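PDB 3NRN: amine oxidase domain-containing protein from Pyrococcus furiosus, which is of unknown function but binds adenosine monophosphate and may be an oxidoreductase related to the flavin-containing amine oxidases. Local coordinates for residues Ile27-Ser32 against Lys205-Lys210; Leu72-Glu77 against Glu196-Glu201; Val239-Thr244 against Asp262-Ser267. All coordinates share one frame; numbering follows the deposited sequence.

Overall arrangement
Contact 1 lies within the parallel five-stranded sheet of a Rossmann-type nucleotide-binding fold, pairing strand 205-207, at one edge of the sheet, with strand 25-29. Contact 2 lies between these segments in sequence; its helix 188-200 leads directly into strand 205-207 and packs on it through M200, I199 and E196 against I206. The centres of contacts 1 and 2 are about 18 Å apart. Contact 3 follows later in the chain, on the helix after sheet strand 234-237, its centre about 22 Å from that of contact 1 and about 30 Å from that of contact 2. Contacts 1 and 3 thus reach AMP from two different parts of the fold, whereas contact 2 lies away from the nucleotide.

Contact 1: Ile27-Ser32 against Lys205-Lys210; sequences IVLEKS and KILTRK. With AMP (adenosine monophosphate), chain B.
E30 and K210 meet just past the parallel pairing of strands 25-29 and 205-207 in the Rossmann-type sheet, K210 N donating to E30 O at 2.7 Å. The E30 carboxylate takes both ribose hydroxyls of AMP. O3' gives to OE1 at 2.8 Å and O2' to OE2 at 2.7 Å, an acidic residue just past the second strand of the sheet holding the ribose as in dinucleotide-binding Rossmann folds. K31 CB rests 3.5 Å from adenine N3. A second shell fixes the carboxylate of E30: A8 N donates to OE1, while S32 N and S32 OG reach OE2 from opposite faces of its plane. An alanine here would probably leave the two ribose hydroxyls without their acceptors and deprive A8 N and the S32 donors of a mate. Behind the site, V28 N binds K205 O, L207 N binds V28 O, and E30 N binds L207 O, holding the strands in register. L29 and L207 lie side by side, with L29 CD2 3.9 Å from L207 CD1, and K210 CB also approaches L29 CD2. K210 NZ makes salt bridges with D226 and E228. Beyond K31, R209 N donates to S32 O at 2.8 Å from above the carbonyl plane, 41° out of it.

Contact 2: Leu72-Glu77 against Glu196-Glu201; sequences LGAKVE and ERIIME
L72 and G73 turn the chain past I198 of helix 188-200 in a Schellman motif that closes helix 64-72, G73 adopting a positive phi of 91° and A74 CA coming 7.5 Å from I198 CA. At that phi a CB would collide with the carbonyl O of L72, which favours glycine at this position. The apolar part of the contact rests on the tip of I198. Its CD1, placed by an extended chi2 (167°), lies 3.5 Å from L72 O and touches two side chains, L72 CB at 4.1 Å and A74 CB at 4.1 Å. L72 itself packs onward against A17, F18 and R21 of helix 10-21, so the turn joins that helix to helix 188-200. Beside I198, the R197 guanidinium presents its edge to the turn, with NH2 3.2 Å from G73 O and that oxygen in the guanidinium plane. The R197 charge is shared by two carboxylates of its own helix region: NH1 forms a salt bridge with E201 OE1 at 2.9 Å, and NH2 forms another with E194. The same E194 OE1 also accepts a hydrogen bond from the backbone N of K75.

Contact 3: Val239-Thr244 against Asp262-Ser267; sequences VGVRET and DSIEPS. With AMP (adenosine monophosphate), chain B.
R242 reaches from the first turn of helix 241-248 to the backbone of the loop that follows helix 255-262, and it has the largest buried area of the contact. Its NH2 stands 3.1 Å from D262 O. I264 O is nearer to NH2, at 2.7 Å, although the angle is too poor for a hydrogen bond; the guanidinium is set obliquely to both oxygens. The same NH2 comes 3.6 Å from I264 CB, and it is hydrogen-bonded to V261 O, in helix 255-262. CG of R242 stands anti to the backbone N (chi1 -180°), which directs the chain outward from the helix. The carboxylate of D262 is engaged elsewhere, in a salt bridge with R250.

The apolar contribution is small. V241 CB lies 4.4 Å from I264 CD1, V241 also touching Y257 and V261.

The helix carrying V241 and R242 follows strand 234-237 of the Rossmann-type sheet, with G240 at its N-cap position. Hydrogen bonding within this segment shapes the start of the helix, where G240 O accepts from both T244 N and T244 OG1. The hydroxyl is 2.8 Å from that oxygen and stands 49° out of the carbonyl plane. T244 OG1 is also bonded to S237 OG, which ties the first turn to the strand.

The ligand contact comes from V239, one residue before the cap. Both methyl carbons face the imidazole part of adenine. CG1 of V239 lies 3.7 Å from AMP N7, and CG2 is equally close to AMP C5.

Contact 1: Ile27-Ser32 against Lys205-Lys210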
loop_
_atom_site.group_PDB
_atom_site.type_symbol
_atom_site.label_atom_id
_atom_site.label_comp_id
_atom_site.label_asym_id
_atom_site.label_seq_id
_atom_site.Cartn_x
_atom_site.Cartn_y
_atom_site.Cartn_z
ATOM N N ILE A 27 -19.496 0.436 -13.726
ATOM C CA ILE A 27 -18.819 1.129 -14.812
ATOM C C ILE A 27 -17.584 1.825 -14.247
ATOM O O ILE A 27 -17.690 2.762 -13.446
ATOM C CB ILE A 27 -19.727 2.185 -15.493
ATOM C CG1 ILE A 27 -20.938 1.497 -16.136
ATOM C CG2 ILE A 27 -18.937 2.937 -16.559
ATOM C CD1 ILE A 27 -21.884 2.448 -16.846
ATOM N N VAL A 28 -16.413 1.350 -14.643
ATOM C CA VAL A 28 -15.163 1.948 -14.185
ATOM C C VAL A 28 -14.700 2.960 -15.231
ATOM O O VAL A 28 -14.670 2.663 -16.427
ATOM C CB VAL A 28 -14.078 0.876 -13.989
ATOM C CG1 VAL A 28 -12.810 1.504 -13.413
ATOM C CG2 VAL A 28 -14.608 -0.229 -13.068
ATOM N N LEU A 29 -14.364 4.161 -14.776
ATOM C CA LEU A 29 -13.894 5.219 -15.662
ATOM C C LEU A 29 -12.429 5.493 -15.334
ATOM O O LEU A 29 -12.092 5.884 -14.220
ATOM C CB LEU A 29 -14.745 6.479 -15.469
ATOM C CG LEU A 29 -16.240 6.295 -15.769
ATOM C CD1 LEU A 29 -16.990 7.599 -15.538
ATOM C CD2 LEU A 29 -16.416 5.840 -17.228
ATOM N N GLU A 30 -11.564 5.272 -16.314
ATOM C CA GLU A 30 -10.134 5.460 -16.145
ATOM C C GLU A 30 -9.618 6.555 -17.069
ATOM O O GLU A 30 -9.847 6.521 -18.280
ATOM C CB GLU A 30 -9.417 4.133 -16.430
ATOM C CG GLU A 30 -7.902 4.208 -16.526
ATOM C CD GLU A 30 -7.259 4.888 -15.331
ATOM O OE1 GLU A 30 -7.701 4.666 -14.183
ATOM O OE2 GLU A 30 -6.291 5.643 -15.544
ATOM N N LYS A 31 -8.914 7.517 -16.487
ATOM C CA LYS A 31 -8.367 8.642 -17.231
ATOM C C LYS A 31 -7.278 8.262 -18.230
ATOM O O LYS A 31 -7.298 8.721 -19.369
ATOM C CB LYS A 31 -7.826 9.674 -16.248
ATOM C CG LYS A 31 -7.145 10.868 -16.861
ATOM C CD LYS A 31 -6.543 11.728 -15.749
ATOM C CE LYS A 31 -5.764 12.904 -16.302
ATOM N NZ LYS A 31 -5.234 13.766 -15.207
ATOM N N SER A 32 -6.324 7.438 -17.804
ATOM C CA SER A 32 -5.238 7.026 -18.683
ATOM C C SER A 32 -5.694 5.931 -19.652
ATOM O O SER A 32 -6.872 5.554 -19.678
ATOM C CB SER A 32 -4.043 6.531 -17.861
ATOM O OG SER A 32 -4.263 5.218 -17.386
ATOM N N LYS A 205 -18.294 -2.761 -16.912
ATOM C CA LYS A 205 -17.600 -2.071 -17.993
ATOM C C LYS A 205 -16.375 -1.314 -17.486
ATOM O O LYS A 205 -16.380 -0.774 -16.382
ATOM C CB LYS A 205 -18.532 -1.089 -18.700
ATOM C CG LYS A 205 -19.601 -1.743 -19.553
ATOM C CD LYS A 205 -20.452 -0.691 -20.239
ATOM C CE LYS A 205 -21.541 -1.328 -21.082
ATOM N NZ LYS A 205 -22.387 -0.291 -21.729
ATOM N N ILE A 206 -15.322 -1.293 -18.298
ATOM C CA ILE A 206 -14.094 -0.585 -17.959
ATOM C C ILE A 206 -13.733 0.294 -19.154
ATOM O O ILE A 206 -13.351 -0.204 -20.211
ATOM C CB ILE A 206 -12.949 -1.569 -17.669
ATOM C CG1 ILE A 206 -13.344 -2.473 -16.498
ATOM C CG2 ILE A 206 -11.673 -0.807 -17.321
ATOM C CD1 ILE A 206 -12.343 -3.561 -16.201
ATOM N N LEU A 207 -13.874 1.604 -18.980
ATOM C CA LEU A 207 -13.603 2.553 -20.049
ATOM C C LEU A 207 -12.368 3.415 -19.809
ATOM O O LEU A 207 -12.343 4.254 -18.904
ATOM C CB LEU A 207 -14.834 3.441 -20.247
ATOM C CG LEU A 207 -16.150 2.654 -20.304
ATOM C CD1 LEU A 207 -17.333 3.606 -20.326
ATOM C CD2 LEU A 207 -16.154 1.757 -21.536
ATOM N N THR A 208 -11.342 3.202 -20.628
ATOM C CA THR A 208 -10.104 3.964 -20.515
ATOM C C THR A 208 -10.209 5.273 -21.299
ATOM O O THR A 208 -11.085 5.439 -22.150
ATOM C CB THR A 208 -8.897 3.166 -21.041
ATOM O OG1 THR A 208 -9.189 2.669 -22.352
ATOM C CG2 THR A 208 -8.576 2.004 -20.108
ATOM N N ARG A 209 -9.307 6.197 -21.001
ATOM C CA ARG A 209 -9.300 7.505 -21.641
ATOM C C ARG A 209 -10.591 8.257 -21.337
ATOM O O ARG A 209 -11.100 9.006 -22.170
ATOM C CB ARG A 209 -9.103 7.374 -23.156
ATOM C CG ARG A 209 -7.717 6.877 -23.552
ATOM C CD ARG A 209 -7.438 7.123 -25.034
ATOM N NE ARG A 209 -6.083 6.732 -25.421
ATOM C CZ ARG A 209 -5.678 5.475 -25.580
ATOM N NH1 ARG A 209 -6.522 4.470 -25.395
ATOM N NH2 ARG A 209 -4.419 5.221 -25.917
ATOM N N LYS A 210 -11.124 8.037 -20.137
ATOM C CA LYS A 210 -12.337 8.716 -19.696
ATOM C C LYS A 210 -11.959 9.495 -18.447
ATOM O O LYS A 210 -11.859 8.930 -17.358
ATOM C CB LYS A 210 -13.444 7.712 -19.366
ATOM C CG LYS A 210 -13.960 6.946 -20.562
ATOM C CD LYS A 210 -14.580 7.881 -21.583
ATOM C CE LYS A 210 -14.836 7.154 -22.887
ATOM N NZ LYS A 210 -15.212 8.097 -23.975
HETATM P P AMP B . -4.129 4.856 -7.804
HETATM O O1P AMP B . -5.321 4.651 -6.892
HETATM O O2P AMP B . -3.490 6.209 -7.502
HETATM O O3P AMP B . -3.228 3.690 -7.911
HETATM O "O5'" AMP B . -4.912 5.076 -9.181
HETATM C "C5'" AMP B . -6.034 5.966 -9.218
HETATM C "C4'" AMP B . -6.440 5.932 -10.685
HETATM O "O4'" AMP B . -7.286 7.035 -11.023
HETATM C "C3'" AMP B . -5.277 5.967 -11.663
HETATM O "O3'" AMP B . -5.477 4.803 -12.490
HETATM C "C2'" AMP B . -5.501 7.293 -12.420
HETATM O "O2'" AMP B . -5.082 7.319 -13.799
HETATM C "C1'" AMP B . -7.011 7.410 -12.333
HETATM N N9 AMP B . -7.540 8.789 -12.349
HETATM C C8 AMP B . -7.028 9.884 -11.728
HETATM N N7 AMP B . -7.856 10.945 -11.915
HETATM C C5 AMP B . -8.928 10.505 -12.590
HETATM C C6 AMP B . -10.150 11.139 -13.103
HETATM N N6 AMP B . -10.337 12.469 -12.880
HETATM N N1 AMP B . -11.019 10.338 -13.766
HETATM C C2 AMP B . -10.792 8.988 -13.924
HETATM N N3 AMP B . -9.663 8.345 -13.530
HETATM C C4 AMP B . -8.728 9.074 -12.875
#

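Contact 2: Leu72-Glu77 against Glu196-Glu201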
loop_
_atom_site.group_PDB
_atom_site.type_symbol
_atom_site.label_atom_id
_atom_site.label_comp_id
_atom_site.label_asym_id
_atom_site.label_seq_id
_atom_site.Cartn_x
_atom_site.Cartn_y
_atom_site.Cartn_z
ATOM N N LEU A 72 -13.332 -12.956 -3.946
ATOM C CA LEU A 72 -13.739 -12.439 -5.249
ATOM C C LEU A 72 -13.578 -13.499 -6.330
ATOM O O LEU A 72 -14.116 -13.369 -7.432
ATOM C CB LEU A 72 -12.906 -11.223 -5.636
ATOM C CG LEU A 72 -13.204 -9.952 -4.845
ATOM C CD1 LEU A 72 -12.272 -8.852 -5.301
ATOM C CD2 LEU A 72 -14.656 -9.555 -5.041
ATOM N N GLY A 73 -12.828 -14.548 -6.010
ATOM C CA GLY A 73 -12.600 -15.602 -6.977
ATOM C C GLY A 73 -11.356 -15.329 -7.796
ATOM O O GLY A 73 -11.149 -15.920 -8.858
ATOM N N ALA A 74 -10.521 -14.421 -7.312
ATOM C CA ALA A 74 -9.291 -14.098 -8.018
ATOM C C ALA A 74 -8.313 -15.248 -7.841
ATOM O O ALA A 74 -8.219 -15.833 -6.761
ATOM C CB ALA A 74 -8.689 -12.812 -7.473
ATOM N N LYS A 75 -7.608 -15.589 -8.911
ATOM C CA LYS A 75 -6.624 -16.657 -8.853
ATOM C C LYS A 75 -5.267 -15.969 -8.882
ATOM O O LYS A 75 -4.752 -15.636 -9.946
ATOM C CB LYS A 75 -6.770 -17.596 -10.053
ATOM C CG LYS A 75 -8.116 -18.318 -10.138
ATOM C CD LYS A 75 -8.444 -19.084 -8.858
ATOM C CE LYS A 75 -7.374 -20.115 -8.507
ATOM N NZ LYS A 75 -7.223 -21.162 -9.557
ATOM N N VAL A 76 -4.709 -15.727 -7.702
ATOM C CA VAL A 76 -3.423 -15.057 -7.599
ATOM C C VAL A 76 -2.516 -15.800 -6.644
ATOM O O VAL A 76 -2.917 -16.123 -5.524
ATOM C CB VAL A 76 -3.591 -13.614 -7.097
ATOM C CG1 VAL A 76 -2.229 -12.957 -6.931
ATOM C CG2 VAL A 76 -4.442 -12.830 -8.077
ATOM N N GLU A 77 -1.291 -16.071 -7.082
ATOM C CA GLU A 77 -0.350 -16.787 -6.234
ATOM C C GLU A 77 0.483 -15.853 -5.388
ATOM O O GLU A 77 1.341 -15.128 -5.897
ATOM C CB GLU A 77 0.580 -17.675 -7.059
ATOM C CG GLU A 77 1.682 -18.306 -6.216
ATOM C CD GLU A 77 2.338 -19.489 -6.891
ATOM O OE1 GLU A 77 2.774 -19.344 -8.052
ATOM O OE2 GLU A 77 2.422 -20.561 -6.255
ATOM N N GLU A 196 -9.809 -7.236 -13.379
ATOM C CA GLU A 196 -10.372 -6.815 -14.661
ATOM C C GLU A 196 -11.237 -7.937 -15.241
ATOM O O GLU A 196 -12.332 -7.691 -15.760
ATOM C CB GLU A 196 -9.251 -6.461 -15.653
ATOM C CG GLU A 196 -9.733 -6.256 -17.091
ATOM C CD GLU A 196 -8.628 -5.785 -18.030
ATOM O OE1 GLU A 196 -7.558 -6.421 -18.072
ATOM O OE2 GLU A 196 -8.830 -4.776 -18.732
ATOM N N ARG A 197 -10.744 -9.167 -15.151
ATOM C CA ARG A 197 -11.488 -10.313 -15.666
ATOM C C ARG A 197 -12.795 -10.499 -14.902
ATOM O O ARG A 197 -13.837 -10.767 -15.496
ATOM C CB ARG A 197 -10.655 -11.595 -15.543
ATOM C CG ARG A 197 -11.454 -12.884 -15.765
ATOM C CD ARG A 197 -10.624 -14.127 -15.462
ATOM N NE ARG A 197 -10.410 -14.326 -14.029
ATOM C CZ ARG A 197 -11.367 -14.652 -13.164
ATOM N NH1 ARG A 197 -12.615 -14.816 -13.581
ATOM N NH2 ARG A 197 -11.082 -14.828 -11.880
ATOM N N ILE A 198 -12.732 -10.357 -13.583
ATOM C CA ILE A 198 -13.910 -10.540 -12.746
ATOM C C ILE A 198 -14.988 -9.508 -13.032
ATOM O O ILE A 198 -16.183 -9.822 -13.016
ATOM C CB ILE A 198 -13.532 -10.495 -11.253
ATOM C CG1 ILE A 198 -12.648 -11.697 -10.915
ATOM C CG2 ILE A 198 -14.786 -10.481 -10.394
ATOM C CD1 ILE A 198 -11.971 -11.600 -9.567
ATOM N N ILE A 199 -14.570 -8.276 -13.285
ATOM C CA ILE A 199 -15.512 -7.205 -13.586
ATOM C C ILE A 199 -16.167 -7.424 -14.954
ATOM O O ILE A 199 -17.379 -7.260 -15.115
ATOM C CB ILE A 199 -14.802 -5.828 -13.607
ATOM C CG1 ILE A 199 -14.260 -5.499 -12.217
ATOM C CG2 ILE A 199 -15.776 -4.732 -14.049
ATOM C CD1 ILE A 199 -13.456 -4.209 -12.167
HETATM N N MSE A 200 -15.359 -7.798 -15.939
HETATM C CA MSE A 200 -15.877 -8.006 -17.284
HETATM C C MSE A 200 -16.762 -9.245 -17.392
HETATM O O MSE A 200 -17.704 -9.267 -18.179
HETATM C CB MSE A 200 -14.721 -8.075 -18.283
HETATM C CG MSE A 200 -13.870 -6.803 -18.309
HETATM SE SE MSE A 200 -14.815 -5.308 -18.748
HETATM C CE MSE A 200 -15.500 -4.817 -17.210
ATOM N N GLU A 201 -16.476 -10.268 -16.594
ATOM C CA GLU A 201 -17.285 -11.479 -16.638
ATOM C C GLU A 201 -18.539 -11.341 -15.781
ATOM O O GLU A 201 -19.370 -12.242 -15.729
ATOM C CB GLU A 201 -16.458 -12.688 -16.191
ATOM C CG GLU A 201 -15.159 -12.829 -16.972
ATOM C CD GLU A 201 -14.486 -14.176 -16.798
ATOM O OE1 GLU A 201 -14.571 -14.758 -15.696
ATOM O OE2 GLU A 201 -13.851 -14.642 -17.769
#

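Contact 3: Val239-Thr244 against Asp262-Ser267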
loop_
_atom_site.group_PDB
_atom_site.type_symbol
_atom_site.label_atom_id
_atom_site.label_comp_id
_atom_site.label_asym_id
_atom_site.label_seq_id
_atom_site.Cartn_x
_atom_site.Cartn_y
_atom_site.Cartn_z
ATOM N N VAL A 239 -9.625 8.232 -6.472
ATOM C CA VAL A 239 -8.727 9.330 -6.833
ATOM C C VAL A 239 -8.177 10.204 -5.677
ATOM O O VAL A 239 -7.527 11.222 -5.914
ATOM C CB VAL A 239 -9.430 10.222 -7.907
ATOM C CG1 VAL A 239 -8.547 11.371 -8.322
ATOM C CG2 VAL A 239 -9.756 9.372 -9.135
ATOM N N GLY A 240 -8.408 9.804 -4.433
ATOM C CA GLY A 240 -7.896 10.594 -3.319
ATOM C C GLY A 240 -8.861 11.677 -2.860
ATOM O O GLY A 240 -9.584 12.261 -3.673
ATOM N N VAL A 241 -8.848 11.957 -1.559
ATOM C CA VAL A 241 -9.737 12.937 -0.941
ATOM C C VAL A 241 -9.752 14.323 -1.567
ATOM O O VAL A 241 -10.822 14.867 -1.855
ATOM C CB VAL A 241 -9.427 13.090 0.567
ATOM C CG1 VAL A 241 -10.272 14.203 1.156
ATOM C CG2 VAL A 241 -9.719 11.788 1.288
ATOM N N ARG A 242 -8.570 14.890 -1.782
ATOM C CA ARG A 242 -8.458 16.223 -2.357
ATOM C C ARG A 242 -9.070 16.344 -3.746
ATOM O O ARG A 242 -9.834 17.265 -4.009
ATOM C CB ARG A 242 -6.992 16.655 -2.394
ATOM C CG ARG A 242 -6.775 18.045 -2.971
ATOM C CD ARG A 242 -5.394 18.589 -2.636
ATOM N NE ARG A 242 -5.155 18.619 -1.195
ATOM C CZ ARG A 242 -4.125 19.231 -0.617
ATOM N NH1 ARG A 242 -3.229 19.871 -1.355
ATOM N NH2 ARG A 242 -3.989 19.204 0.702
ATOM N N GLU A 243 -8.736 15.420 -4.639
ATOM C CA GLU A 243 -9.284 15.471 -5.993
ATOM C C GLU A 243 -10.795 15.213 -5.993
ATOM O O GLU A 243 -11.542 15.844 -6.736
ATOM C CB GLU A 243 -8.582 14.443 -6.881
ATOM C CG GLU A 243 -8.933 14.551 -8.356
ATOM C CD GLU A 243 -8.617 15.920 -8.940
ATOM O OE1 GLU A 243 -7.543 16.475 -8.621
ATOM O OE2 GLU A 243 -9.441 16.432 -9.727
ATOM N N THR A 244 -11.243 14.287 -5.150
ATOM C CA THR A 244 -12.663 13.965 -5.079
ATOM C C THR A 244 -13.474 15.174 -4.600
ATOM O O THR A 244 -14.580 15.408 -5.075
ATOM C CB THR A 244 -12.903 12.758 -4.162
ATOM O OG1 THR A 244 -12.148 11.641 -4.649
ATOM C CG2 THR A 244 -14.365 12.381 -4.146
ATOM N N ASP A 262 -7.261 20.577 2.734
ATOM C CA ASP A 262 -6.284 21.479 2.143
ATOM C C ASP A 262 -4.953 21.372 2.883
ATOM O O ASP A 262 -3.923 21.826 2.392
ATOM C CB ASP A 262 -6.783 22.928 2.193
ATOM C CG ASP A 262 -8.045 23.144 1.372
ATOM O OD1 ASP A 262 -8.207 22.468 0.334
ATOM O OD2 ASP A 262 -8.867 24.004 1.756
ATOM N N SER A 263 -4.983 20.761 4.060
ATOM C CA SER A 263 -3.787 20.607 4.878
ATOM C C SER A 263 -3.063 19.284 4.658
ATOM O O SER A 263 -2.038 19.027 5.288
ATOM C CB SER A 263 -4.153 20.733 6.355
ATOM O OG SER A 263 -4.690 22.014 6.628
ATOM N N ILE A 264 -3.599 18.443 3.779
ATOM C CA ILE A 264 -2.984 17.153 3.503
ATOM C C ILE A 264 -1.714 17.325 2.684
ATOM O O ILE A 264 -1.730 17.935 1.615
ATOM C CB ILE A 264 -3.935 16.222 2.726
ATOM C CG1 ILE A 264 -5.198 15.959 3.549
ATOM C CG2 ILE A 264 -3.228 14.907 2.408
ATOM C CD1 ILE A 264 -6.222 15.086 2.846
ATOM N N GLU A 265 -0.615 16.786 3.196
ATOM C CA GLU A 265 0.672 16.861 2.519
ATOM C C GLU A 265 1.197 15.442 2.360
ATOM O O GLU A 265 1.638 14.824 3.329
ATOM C CB GLU A 265 1.651 17.693 3.342
ATOM C CG GLU A 265 1.211 19.129 3.555
ATOM C CD GLU A 265 2.121 19.882 4.508
ATOM O OE1 GLU A 265 2.290 19.418 5.657
ATOM O OE2 GLU A 265 2.666 20.935 4.114
ATOM N N PRO A 266 1.141 14.901 1.133
ATOM C CA PRO A 266 1.608 13.544 0.834
ATOM C C PRO A 266 3.058 13.291 1.240
ATOM O O PRO A 266 3.929 14.127 1.009
ATOM C CB PRO A 266 1.405 13.434 -0.675
ATOM C CG PRO A 266 0.213 14.315 -0.911
ATOM C CD PRO A 266 0.550 15.521 -0.065
ATOM N N SER A 267 3.301 12.135 1.851
ATOM C CA SER A 267 4.641 11.750 2.279
ATOM C C SER A 267 5.328 11.053 1.112
ATOM O O SER A 267 4.949 9.941 0.740
ATOM C CB SER A 267 4.567 10.798 3.479
ATOM O OG SER A 267 3.977 11.432 4.605
HETATM P P AMP B . -4.129 4.856 -7.804
HETATM O O1P AMP B . -5.321 4.651 -6.892
HETATM O O2P AMP B . -3.490 6.209 -7.502
HETATM O O3P AMP B . -3.228 3.690 -7.911
HETATM O "O5'" AMP B . -4.912 5.076 -9.181
HETATM C "C5'" AMP B . -6.034 5.966 -9.218
HETATM C "C4'" AMP B . -6.440 5.932 -10.685
HETATM O "O4'" AMP B . -7.286 7.035 -11.023
HETATM C "C3'" AMP B . -5.277 5.967 -11.663
HETATM O "O3'" AMP B . -5.477 4.803 -12.490
HETATM C "C2'" AMP B . -5.501 7.293 -12.420
HETATM O "O2'" AMP B . -5.082 7.319 -13.799
HETATM C "C1'" AMP B . -7.011 7.410 -12.333
HETATM N N9 AMP B . -7.540 8.789 -12.349
HETATM C C8 AMP B . -7.028 9.884 -11.728
HETATM N N7 AMP B . -7.856 10.945 -11.915
HETATM C C5 AMP B . -8.928 10.505 -12.590
HETATM C C6 AMP B . -10.150 11.139 -13.103
HETATM N N6 AMP B . -10.337 12.469 -12.880
HETATM N N1 AMP B . -11.019 10.338 -13.766
HETATM C C2 AMP B . -10.792 8.988 -13.924
HETATM N N3 AMP B . -9.663 8.345 -13.530
HETATM C C4 AMP B . -8.728 9.074 -12.875
#